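Local coordinates for protein ComZ (Thermus thermophilus, PDB 6QVI) that probably acts as a DNA receptor at the tip of a competence pilus, joining a pseudopilin-like domain to a large beta-solenoid domain, at residues A[70-74]-A[97-102]; A[104-110]-A[124-130]; A[138-144]-A[469-475]; A[154-160]-A[179-185]. All coordinates share one frame; numbering follows the deposited sequence.

Contact 1. Residues A[70-74]-A[97-102]; sequences FVNNR and TLYKDA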
# COMPACT_ATOMS: atom_id res chain seq x y z
N PHE A 70 10.59 21.38 12.01
CA PHE A 70 11.47 21.59 13.11
C PHE A 70 12.47 22.60 12.66
O PHE A 70 12.97 22.48 11.59
CB PHE A 70 12.25 20.32 13.36
CG PHE A 70 11.53 19.30 14.15
CD1 PHE A 70 10.91 18.26 13.53
CD2 PHE A 70 11.50 19.36 15.50
CE1 PHE A 70 10.26 17.31 14.25
CE2 PHE A 70 10.85 18.42 16.23
CZ PHE A 70 10.23 17.39 15.61
N VAL A 71 12.78 23.57 13.50
CA VAL A 71 13.80 24.54 13.18
C VAL A 71 14.93 24.27 14.13
O VAL A 71 14.77 24.26 15.32
CB VAL A 71 13.32 25.96 13.34
CG1 VAL A 71 14.25 26.88 12.60
CG2 VAL A 71 11.93 26.09 12.78
N ASN A 72 16.08 24.02 13.56
CA ASN A 72 17.26 23.68 14.33
C ASN A 72 16.89 22.60 15.30
O ASN A 72 17.04 22.77 16.48
CB ASN A 72 17.82 24.87 15.07
CG ASN A 72 18.47 25.84 14.15
OD1 ASN A 72 19.22 25.45 13.28
ND2 ASN A 72 18.20 27.10 14.34
N ASN A 73 16.32 21.52 14.80
CA ASN A 73 15.85 20.41 15.59
C ASN A 73 14.94 20.71 16.77
O ASN A 73 14.90 19.94 17.67
CB ASN A 73 17.01 19.58 16.09
CG ASN A 73 17.89 19.12 14.99
OD1 ASN A 73 17.44 18.53 14.02
ND2 ASN A 73 19.17 19.38 15.12
N ARG A 74 14.14 21.76 16.72
CA ARG A 74 13.33 22.09 17.84
C ARG A 74 11.99 22.61 17.38
O ARG A 74 11.90 23.24 16.36
CB ARG A 74 14.12 23.10 18.66
CG ARG A 74 13.35 24.14 19.42
CD ARG A 74 14.25 25.29 19.84
NE ARG A 74 13.52 26.54 19.92
CZ ARG A 74 12.85 26.95 20.98
NH1 ARG A 74 12.82 26.23 22.07
NH2 ARG A 74 12.21 28.10 20.96
N THR A 97 8.35 21.80 24.69
CA THR A 97 9.17 21.88 23.49
C THR A 97 9.48 20.47 23.04
O THR A 97 9.74 19.59 23.87
CB THR A 97 10.49 22.63 23.72
OG1 THR A 97 10.23 23.92 24.28
CG2 THR A 97 11.20 22.82 22.42
N LEU A 98 9.44 20.26 21.72
CA LEU A 98 9.70 18.97 21.10
C LEU A 98 11.00 19.07 20.33
O LEU A 98 11.16 19.97 19.50
CB LEU A 98 8.56 18.57 20.16
CG LEU A 98 8.87 17.27 19.41
CD1 LEU A 98 9.08 16.16 20.41
CD2 LEU A 98 7.78 16.90 18.40
N TYR A 99 11.94 18.18 20.63
CA TYR A 99 13.25 18.16 20.00
C TYR A 99 13.48 16.84 19.26
O TYR A 99 13.23 15.76 19.81
CB TYR A 99 14.35 18.33 21.05
CG TYR A 99 14.19 19.55 21.91
CD1 TYR A 99 13.43 19.50 23.07
CD2 TYR A 99 14.83 20.73 21.59
CE1 TYR A 99 13.29 20.61 23.88
CE2 TYR A 99 14.72 21.84 22.39
CZ TYR A 99 13.95 21.78 23.54
OH TYR A 99 13.83 22.95 24.31
N LYS A 100 14.00 16.93 18.05
CA LYS A 100 14.38 15.73 17.32
C LYS A 100 15.88 15.53 17.40
O LYS A 100 16.65 16.49 17.48
CB LYS A 100 13.92 15.76 15.86
CG LYS A 100 14.89 16.38 14.91
CD LYS A 100 14.30 16.40 13.51
CE LYS A 100 15.25 15.80 12.53
NZ LYS A 100 14.87 16.29 11.20
N ASP A 101 16.29 14.26 17.39
CA ASP A 101 17.70 13.91 17.39
C ASP A 101 18.34 14.21 16.05
O ASP A 101 17.79 13.90 14.99
CB ASP A 101 17.84 12.42 17.70
CG ASP A 101 19.25 12.03 18.11
OD1 ASP A 101 19.52 11.93 19.33
OD2 ASP A 101 20.09 11.83 17.20
N ALA A 102 19.55 14.78 16.10
CA ALA A 102 20.22 15.11 14.85
C ALA A 102 20.56 13.85 14.05
O ALA A 102 20.42 13.84 12.82
CB ALA A 102 21.49 15.92 15.13
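Phe-70 lays its ring against strand 90-100 just before its own chain turns back on itself. Its CG lies anti to the carbonyl carbon (chi1 -81°), which directs the ring at Leu-98 and Lys-100. Lys-100 CB sits over one face, 4.1 Å from the ring centroid and almost on the normal, a CH-pi contact. At the ring's edge, CE2 comes 3.6 Å from the backbone O of Leu-98, while CZ packs on Leu-98 CD2 at 3.7 Å. Val-71 and Asn-72 form the bend, closed by two backbone hydrogen bonds between Val-71 and Arg-74. Asn-73 then supplies the polar link: its O accepts a 3.2 Å bond from Lys-100 N, the donor standing 39° out of the carbonyl plane. Its side chain crosses that of Lys-100 at about a right angle, Asn-73 OD1 lying 3.5 Å from Lys-100 CG, while the ammonium group reaches on to the carbonyl of Ala-56. Arg-74 forms an antiparallel non-hydrogen-bonded pair with Tyr-99. The two side chains run alongside each other in the same direction, with Arg-74 CB 3.8 Å from Tyr-99 CD2, and the guanidinium lies near Thr-97 CG2. The loop that follows helix 12-40 thus enters strand 74-76 at an edge of the antiparallel sheet of the pseudopilin-like domain. Strand 107-115 flanks strand 90-100 within that sheet, and its Phe-108 touches both Phe-70 and Lys-100.

Contact 2. Residues A[104-110]-A[124-130]; sequences DDQLFTL and QATFRIS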
# COMPACT_ATOMS: atom_id res chain seq x y z
N ASP A 104 19.48 10.18 14.57
CA ASP A 104 18.40 9.23 14.33
C ASP A 104 17.08 9.98 14.19
O ASP A 104 16.59 10.58 15.15
CB ASP A 104 18.38 8.26 15.50
CG ASP A 104 17.57 7.02 15.24
OD1 ASP A 104 16.56 7.11 14.52
OD2 ASP A 104 17.93 5.96 15.80
N ASP A 105 16.47 9.92 13.00
CA ASP A 105 15.22 10.62 12.72
C ASP A 105 14.01 9.96 13.38
O ASP A 105 12.87 10.34 13.07
CB ASP A 105 14.99 10.73 11.21
CG ASP A 105 14.92 9.37 10.52
OD1 ASP A 105 14.28 9.28 9.45
OD2 ASP A 105 15.49 8.38 11.05
N GLN A 106 14.23 8.97 14.25
CA GLN A 106 13.15 8.31 14.98
C GLN A 106 13.17 8.64 16.47
O GLN A 106 12.23 8.24 17.19
CB GLN A 106 13.22 6.80 14.81
CG GLN A 106 13.45 6.38 13.41
CD GLN A 106 13.23 4.91 13.24
OE1 GLN A 106 12.46 4.50 12.38
NE2 GLN A 106 13.85 4.11 14.10
N LEU A 107 14.25 9.24 16.97
CA LEU A 107 14.39 9.60 18.38
C LEU A 107 13.87 11.01 18.61
O LEU A 107 14.37 11.97 18.01
CB LEU A 107 15.85 9.47 18.80
CG LEU A 107 16.34 8.04 18.63
CD1 LEU A 107 17.61 7.81 19.41
CD2 LEU A 107 15.22 7.11 19.14
N PHE A 108 12.89 11.14 19.50
CA PHE A 108 12.35 12.44 19.85
C PHE A 108 12.36 12.63 21.37
O PHE A 108 12.07 11.70 22.13
CB PHE A 108 10.92 12.59 19.32
CG PHE A 108 10.81 12.45 17.84
CD1 PHE A 108 10.73 11.19 17.26
CD2 PHE A 108 10.78 13.57 17.02
CE1 PHE A 108 10.64 11.05 15.90
CE2 PHE A 108 10.68 13.42 15.64
CZ PHE A 108 10.60 12.16 15.09
N THR A 109 12.67 13.86 21.79
CA THR A 109 12.65 14.25 23.20
C THR A 109 11.57 15.30 23.40
O THR A 109 11.56 16.34 22.72
CB THR A 109 14.03 14.79 23.68
OG1 THR A 109 15.06 13.77 23.49
CG2 THR A 109 14.00 15.25 25.17
N LEU A 110 10.63 14.99 24.29
CA LEU A 110 9.58 15.93 24.70
C LEU A 110 9.98 16.56 26.05
O LEU A 110 10.31 15.83 26.99
CB LEU A 110 8.24 15.22 24.84
CG LEU A 110 7.00 16.05 25.09
CD1 LEU A 110 6.79 17.28 24.16
CD2 LEU A 110 5.78 15.17 25.17
N GLN A 124 11.07 15.45 31.35
CA GLN A 124 11.32 15.20 29.94
C GLN A 124 11.27 13.72 29.66
O GLN A 124 11.51 12.90 30.57
CB GLN A 124 12.66 15.82 29.54
CG GLN A 124 13.89 15.03 29.80
CD GLN A 124 15.11 15.69 29.15
OE1 GLN A 124 15.18 16.92 29.05
NE2 GLN A 124 16.04 14.87 28.65
N ALA A 125 10.90 13.37 28.42
CA ALA A 125 10.86 11.98 27.97
C ALA A 125 11.41 11.83 26.56
O ALA A 125 11.14 12.66 25.67
CB ALA A 125 9.44 11.41 28.01
N THR A 126 12.15 10.75 26.36
CA THR A 126 12.66 10.40 25.05
C THR A 126 11.88 9.22 24.50
O THR A 126 11.80 8.16 25.13
CB THR A 126 14.13 10.01 25.11
OG1 THR A 126 14.90 11.15 25.49
CG2 THR A 126 14.57 9.54 23.72
N PHE A 127 11.39 9.38 23.27
CA PHE A 127 10.66 8.33 22.57
C PHE A 127 11.41 7.88 21.34
O PHE A 127 12.16 8.64 20.73
CB PHE A 127 9.28 8.79 22.15
CG PHE A 127 8.54 9.48 23.20
CD1 PHE A 127 8.77 10.82 23.45
CD2 PHE A 127 7.60 8.79 23.95
CE1 PHE A 127 8.06 11.47 24.43
CE2 PHE A 127 6.91 9.44 24.94
CZ PHE A 127 7.13 10.79 25.17
N ARG A 128 11.03 6.72 20.86
CA ARG A 128 11.51 6.22 19.60
C ARG A 128 10.20 6.01 18.90
O ARG A 128 9.37 5.30 19.38
CB ARG A 128 12.25 4.93 19.77
CG ARG A 128 11.92 3.93 18.69
CD ARG A 128 13.17 3.36 18.07
NE ARG A 128 14.12 2.92 19.08
CZ ARG A 128 15.42 3.08 18.96
NH1 ARG A 128 15.91 3.67 17.88
NH2 ARG A 128 16.23 2.66 19.92
N ILE A 129 10.00 6.67 17.79
CA ILE A 129 8.74 6.62 17.06
C ILE A 129 9.02 6.31 15.60
O ILE A 129 9.77 7.03 14.93
CB ILE A 129 7.95 7.93 17.14
CG1 ILE A 129 7.82 8.38 18.61
CG2 ILE A 129 6.59 7.79 16.45
CD1 ILE A 129 7.07 9.67 18.70
N SER A 130 8.37 5.24 15.09
CA SER A 130 8.46 4.92 13.68
C SER A 130 7.08 4.49 13.19
O SER A 130 6.35 3.81 13.92
CB SER A 130 9.53 3.85 13.45
OG SER A 130 9.17 2.60 14.02
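Leu-107 and Arg-128 lie side by side in the antiparallel beta hairpin of strands 107-115 and 120-130, part of the sheet that packs on helix 12-40. The arginine, bent at chi2 and chi3, brings its guanidinium over Leu-107 CD2, which meets one face 3.7 Å from NH1. Asp-104 OD2 approaches that group's edge in a long salt bridge, carboxylate and guanidinium planes 54° apart, while OD1 accepts from Gln-106 N in an Asx turn. The Gln-106 side chain, extended beyond CG, reaches across to the partner strand, its CB against Ile-129 O and its OE1 beside Ser-130 CB; Ser-130 OG bonds to the carbonyl of Lys-515. Replacing Gln-106 with an alanine would probably open a gap beside Ser-130 CB. Thr-109 and Thr-126 face each other as a non-hydrogen-bonded pair; each sets OG1 anti to its carbonyl carbon (chi1 -59° and -65°), and the hydroxyls share a weak 3.3 Å hydrogen bond. Phe-108, Leu-110, Ala-125 and Phe-127 occupy the other face, toward the helix. There Leu-110 CB meets the edge of the Phe-127 ring, in its plane, 3.8 Å from CE1.

Contact 3. Residues A[138-144]-A[469-475]; sequences AIFAGAG and SVISNQF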
# COMPACT_ATOMS: atom_id res chain seq x y z
N ALA A 138 2.55 2.08 -7.94
CA ALA A 138 1.78 1.42 -8.98
C ALA A 138 2.29 0.04 -9.25
O ALA A 138 1.51 -0.86 -9.59
CB ALA A 138 1.80 2.22 -10.29
N ILE A 139 3.58 -0.16 -9.11
CA ILE A 139 4.15 -1.43 -9.39
C ILE A 139 5.15 -1.82 -8.38
O ILE A 139 6.11 -1.15 -8.22
CB ILE A 139 4.94 -1.36 -10.67
CG1 ILE A 139 4.03 -1.27 -11.86
CG2 ILE A 139 5.80 -2.58 -10.85
CD1 ILE A 139 4.80 -1.19 -13.14
N PHE A 140 4.94 -2.94 -7.74
CA PHE A 140 5.89 -3.42 -6.79
C PHE A 140 6.49 -4.61 -7.46
O PHE A 140 5.80 -5.51 -7.76
CB PHE A 140 5.18 -3.84 -5.56
CG PHE A 140 6.07 -4.27 -4.48
CD1 PHE A 140 6.29 -3.50 -3.41
CD2 PHE A 140 6.71 -5.46 -4.57
CE1 PHE A 140 7.11 -3.90 -2.41
CE2 PHE A 140 7.53 -5.87 -3.58
CZ PHE A 140 7.74 -5.09 -2.49
N ALA A 141 7.78 -4.60 -7.71
CA ALA A 141 8.40 -5.71 -8.39
C ALA A 141 9.21 -6.57 -7.49
O ALA A 141 9.80 -6.11 -6.57
CB ALA A 141 9.26 -5.22 -9.50
N GLY A 142 9.29 -7.84 -7.82
CA GLY A 142 9.99 -8.77 -6.98
C GLY A 142 11.40 -9.12 -7.25
O GLY A 142 12.27 -8.33 -7.11
N ALA A 143 11.63 -10.36 -7.62
CA ALA A 143 12.98 -10.82 -7.81
C ALA A 143 13.39 -11.27 -9.18
O ALA A 143 14.50 -11.69 -9.31
CB ALA A 143 13.26 -11.94 -6.84
N GLY A 144 12.49 -11.19 -10.16
CA GLY A 144 12.77 -11.57 -11.53
C GLY A 144 13.37 -12.96 -11.75
O GLY A 144 14.58 -13.09 -11.98
N SER A 469 -3.10 -1.37 -8.94
CA SER A 469 -1.69 -1.57 -8.63
C SER A 469 -1.32 -2.99 -9.05
O SER A 469 -2.17 -3.88 -9.03
CB SER A 469 -1.41 -1.39 -7.12
OG SER A 469 -2.43 -2.02 -6.36
N VAL A 470 -0.05 -3.22 -9.38
CA VAL A 470 0.35 -4.60 -9.60
C VAL A 470 1.51 -4.86 -8.67
O VAL A 470 2.40 -4.02 -8.53
CB VAL A 470 0.70 -4.92 -11.08
CG1 VAL A 470 -0.35 -4.32 -11.98
CG2 VAL A 470 2.19 -4.60 -11.49
N ILE A 471 1.38 -5.93 -7.90
CA ILE A 471 2.45 -6.59 -7.17
C ILE A 471 2.79 -7.84 -7.96
O ILE A 471 1.93 -8.72 -8.14
CB ILE A 471 2.06 -6.97 -5.72
CG1 ILE A 471 1.70 -5.71 -4.93
CG2 ILE A 471 3.12 -7.87 -5.08
CD1 ILE A 471 0.87 -5.99 -3.70
N SER A 472 4.01 -7.91 -8.45
CA SER A 472 4.37 -9.09 -9.19
C SER A 472 5.88 -9.25 -9.22
O SER A 472 6.63 -8.30 -9.06
CB SER A 472 3.80 -9.03 -10.62
OG SER A 472 4.68 -8.32 -11.46
N ASN A 473 6.31 -10.48 -9.48
CA ASN A 473 7.72 -10.76 -9.46
C ASN A 473 8.41 -10.23 -10.70
O ASN A 473 9.60 -9.88 -10.62
CB ASN A 473 7.93 -12.27 -9.33
CG ASN A 473 9.34 -12.61 -8.99
OD1 ASN A 473 10.18 -12.76 -9.88
ND2 ASN A 473 9.64 -12.67 -7.69
N GLN A 474 7.65 -10.09 -11.80
CA GLN A 474 8.14 -9.52 -13.04
C GLN A 474 6.98 -8.86 -13.78
O GLN A 474 5.85 -9.34 -13.74
CB GLN A 474 8.76 -10.57 -13.95
CG GLN A 474 10.20 -10.94 -13.68
CD GLN A 474 10.80 -11.75 -14.84
OE1 GLN A 474 11.46 -12.76 -14.62
NE2 GLN A 474 10.57 -11.28 -16.08
N PHE A 475 7.28 -7.79 -14.49
CA PHE A 475 6.32 -7.04 -15.25
C PHE A 475 6.83 -7.07 -16.66
O PHE A 475 8.01 -6.96 -16.87
CB PHE A 475 6.28 -5.62 -14.75
CG PHE A 475 5.29 -4.74 -15.43
CD1 PHE A 475 5.55 -4.19 -16.63
CD2 PHE A 475 4.13 -4.42 -14.81
CE1 PHE A 475 4.65 -3.37 -17.22
CE2 PHE A 475 3.22 -3.61 -15.40
CZ PHE A 475 3.49 -3.07 -16.60
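Asn-473 O receives two backbone N-H groups from the opposite segment: Gly-144 N at 3.2 Å, from above the carbonyl plane, and Gly-142 N in a weak bond at 3.5 Å. Gly-144 is poorly ordered, which makes its bond the less certain. Gly-142 N also makes a weak bond to Ser-472 O, so this one donor is divided between successive carbonyls at the corner where the second chain turns. Before the corner the two strands run parallel, and Ser-472 N meets Phe-140 O nearly head-on at 3.1 Å. This parallel ladder, with strand 451-454 on the far flank of 469-472 and strand 160-162 on that of 139-141, belongs to the beta-solenoid domain, whose coils stack strand upon strand. Ile-139 and Val-470 point the same way from neighbouring coils, CG1 of the isoleucine 3.8 Å from CG2 of the valine. With its CG1 anti to the carbonyl carbon (chi1 -73°), Ile-139 carries CD1 over a face of the Phe-475 ring, 4.0 Å from the centroid. The two side chains cross at about a right angle, and Val-470 CG2 lies in the plane at the ring's edge. Phe-140 faces the other way, its CB against Ile-471 CG1 and its ring stacked on that of Tyr-161. Ser-472 OG donates across the corner to Gln-474 O at 2.8 Å, from well above the carbonyl plane.

Contact 4. Residues A[154-160]-A[179-185]; sequences ATIRGGV and NFALYNR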
# COMPACT_ATOMS: atom_id res chain seq x y z
N ALA A 154 6.64 1.42 -20.68
CA ALA A 154 5.70 1.63 -19.60
C ALA A 154 5.60 3.11 -19.32
O ALA A 154 6.59 3.84 -19.40
CB ALA A 154 6.16 0.90 -18.35
N THR A 155 4.44 3.51 -18.87
CA THR A 155 4.21 4.83 -18.39
C THR A 155 3.49 4.49 -17.11
O THR A 155 2.41 3.98 -17.15
CB THR A 155 3.40 5.72 -19.34
OG1 THR A 155 2.21 6.15 -18.70
CG2 THR A 155 3.06 5.00 -20.55
N ILE A 156 4.10 4.80 -15.99
CA ILE A 156 3.62 4.40 -14.67
C ILE A 156 3.25 5.66 -13.91
O ILE A 156 4.12 6.47 -13.57
CB ILE A 156 4.67 3.60 -13.87
CG1 ILE A 156 5.12 2.32 -14.56
CG2 ILE A 156 4.21 3.33 -12.44
CD1 ILE A 156 6.54 2.42 -15.10
N ARG A 157 1.96 5.83 -13.62
CA ARG A 157 1.55 6.99 -12.84
C ARG A 157 1.45 6.50 -11.39
O ARG A 157 0.42 5.97 -10.94
CB ARG A 157 0.26 7.57 -13.41
CG ARG A 157 0.34 7.47 -14.90
CD ARG A 157 -0.57 8.40 -15.64
NE ARG A 157 -0.01 9.72 -15.56
CZ ARG A 157 -0.05 10.59 -16.55
NH1 ARG A 157 -0.63 10.24 -17.70
NH2 ARG A 157 0.50 11.79 -16.41
N GLY A 158 2.55 6.67 -10.66
CA GLY A 158 2.68 6.17 -9.31
C GLY A 158 4.07 5.64 -9.03
O GLY A 158 4.95 5.69 -9.91
N GLY A 159 4.33 5.14 -7.83
CA GLY A 159 5.66 4.69 -7.52
C GLY A 159 5.95 3.35 -8.12
O GLY A 159 5.04 2.64 -8.57
N VAL A 160 7.22 2.99 -8.14
CA VAL A 160 7.65 1.68 -8.55
C VAL A 160 8.70 1.24 -7.55
O VAL A 160 9.70 1.87 -7.42
CB VAL A 160 8.15 1.53 -9.99
CG1 VAL A 160 7.81 2.69 -10.87
CG2 VAL A 160 9.61 1.25 -10.04
N ASN A 179 11.72 4.80 -23.34
CA ASN A 179 10.73 3.72 -23.21
C ASN A 179 10.19 3.55 -21.78
O ASN A 179 9.68 2.49 -21.43
CB ASN A 179 11.32 2.38 -23.72
CG ASN A 179 12.72 2.09 -23.16
OD1 ASN A 179 13.75 2.47 -23.75
ND2 ASN A 179 12.77 1.38 -22.03
N PHE A 180 10.27 4.59 -20.94
CA PHE A 180 9.90 4.47 -19.53
C PHE A 180 9.61 5.87 -18.99
O PHE A 180 10.46 6.76 -19.08
CB PHE A 180 11.04 3.81 -18.76
CG PHE A 180 10.79 3.60 -17.29
CD1 PHE A 180 10.86 4.65 -16.38
CD2 PHE A 180 10.54 2.33 -16.81
CE1 PHE A 180 10.64 4.41 -15.01
CE2 PHE A 180 10.34 2.10 -15.47
CZ PHE A 180 10.39 3.14 -14.56
N ALA A 181 8.43 6.04 -18.41
CA ALA A 181 8.03 7.30 -17.82
C ALA A 181 7.30 6.99 -16.54
O ALA A 181 6.41 6.12 -16.53
CB ALA A 181 7.14 8.14 -18.75
N LEU A 182 7.61 7.76 -15.50
CA LEU A 182 7.05 7.56 -14.17
C LEU A 182 6.59 8.93 -13.70
O LEU A 182 7.40 9.84 -13.53
CB LEU A 182 8.09 6.96 -13.23
CG LEU A 182 7.72 6.33 -11.88
CD1 LEU A 182 8.95 5.68 -11.29
CD2 LEU A 182 7.22 7.41 -10.92
N TYR A 183 5.28 9.07 -13.51
CA TYR A 183 4.69 10.35 -13.17
C TYR A 183 4.04 10.30 -11.80
O TYR A 183 3.72 9.23 -11.27
CB TYR A 183 3.66 10.75 -14.24
CG TYR A 183 4.25 10.85 -15.63
CD1 TYR A 183 5.60 11.10 -15.81
CD2 TYR A 183 3.45 10.66 -16.77
CE1 TYR A 183 6.15 11.21 -17.08
CE2 TYR A 183 3.99 10.76 -18.06
CZ TYR A 183 5.34 11.03 -18.20
OH TYR A 183 5.92 11.13 -19.44
N ASN A 184 3.79 11.49 -11.25
CA ASN A 184 3.21 11.61 -9.92
C ASN A 184 1.87 12.30 -9.95
O ASN A 184 1.43 12.91 -8.96
CB ASN A 184 4.16 12.27 -8.93
CG ASN A 184 3.61 12.23 -7.53
OD1 ASN A 184 3.69 11.21 -6.85
ND2 ASN A 184 3.04 13.35 -7.09
N ARG A 185 1.20 12.24 -11.09
CA ARG A 185 -0.19 12.62 -11.15
C ARG A 185 -0.84 11.90 -12.32
O ARG A 185 -0.16 11.33 -13.18
CB ARG A 185 -0.32 14.14 -11.25
CG ARG A 185 0.64 14.73 -12.27
CD ARG A 185 0.04 15.86 -13.06
NE ARG A 185 -0.70 15.33 -14.20
CZ ARG A 185 -1.82 15.87 -14.67
NH1 ARG A 185 -2.32 16.96 -14.09
NH2 ARG A 185 -2.43 15.32 -15.71
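Arg-157 and Tyr-183 project from the same side of two parallel strands, neighbouring rungs of the beta-solenoid domain. The guanidinium and the phenol ring are inclined 59° to each other and do not stack flat: Tyr-183 CD2 comes under one face of the guanidinium, while Arg-157 NE lies in the ring plane at its edge. A bend at chi3 (75°) brings the arginine's NE back to the chain, where it donates to Arg-185 O at 2.9 Å, in the carbonyl plane but 32° out of the guanidinium plane. The phenol's far end is held by Gln-226. An alanine in place of Arg-157 would probably leave Arg-185 O without this donor and uncover the CD2 edge of Tyr-183, giving the ring more room to turn. Arg-157 also touches Glu-493 of strand 491-496, which flanks its strand on the other side; this acidic neighbour may temper the likeness of charge with Arg-185, whose NE lies 4.3 Å from Arg-157 NH2. Between the strands the backbone ladder alternates regularly, with Ile-156 N bonded to Ala-181 O at 2.7 Å and Tyr-183 N to Ile-156 O at 2.8 Å. On the reverse face, inside the coil, Ile-156 and Phe-180 meet at a slant, the isoleucine CD1 making an off-centre CH-pi contact, 4.2 Å from the Phe-180 ring centroid. Leu-182 projects on that face too, its CG anti to the backbone N, and turns toward Val-160 beyond the corner at Gly-158. That corner keeps a backbone tie of its own, Gly-158 N donating to Tyr-183 O at 2.9 Å.

From the N terminus, contact 1 closes the first loop, bringing the segment before strand 74-76 back against strand 90-100. Contact 2 follows in series as the hairpin of strands 107-115 and 120-130. The two adjoin in one antiparallel sheet, Tyr-99 O lying 2.8 Å from Thr-109 N in a probable hydrogen bond. The chain then enters the solenoid, where contact 3 joins residues more than 300 positions apart and contact 4, a short local return, nests inside that loop. These also touch, through Ile-139 and Gly-159 backbones and Ala-138 against Ile-156. The centres of contacts 2 and 3 are about 35 Å apart, with no touch between the two pairs.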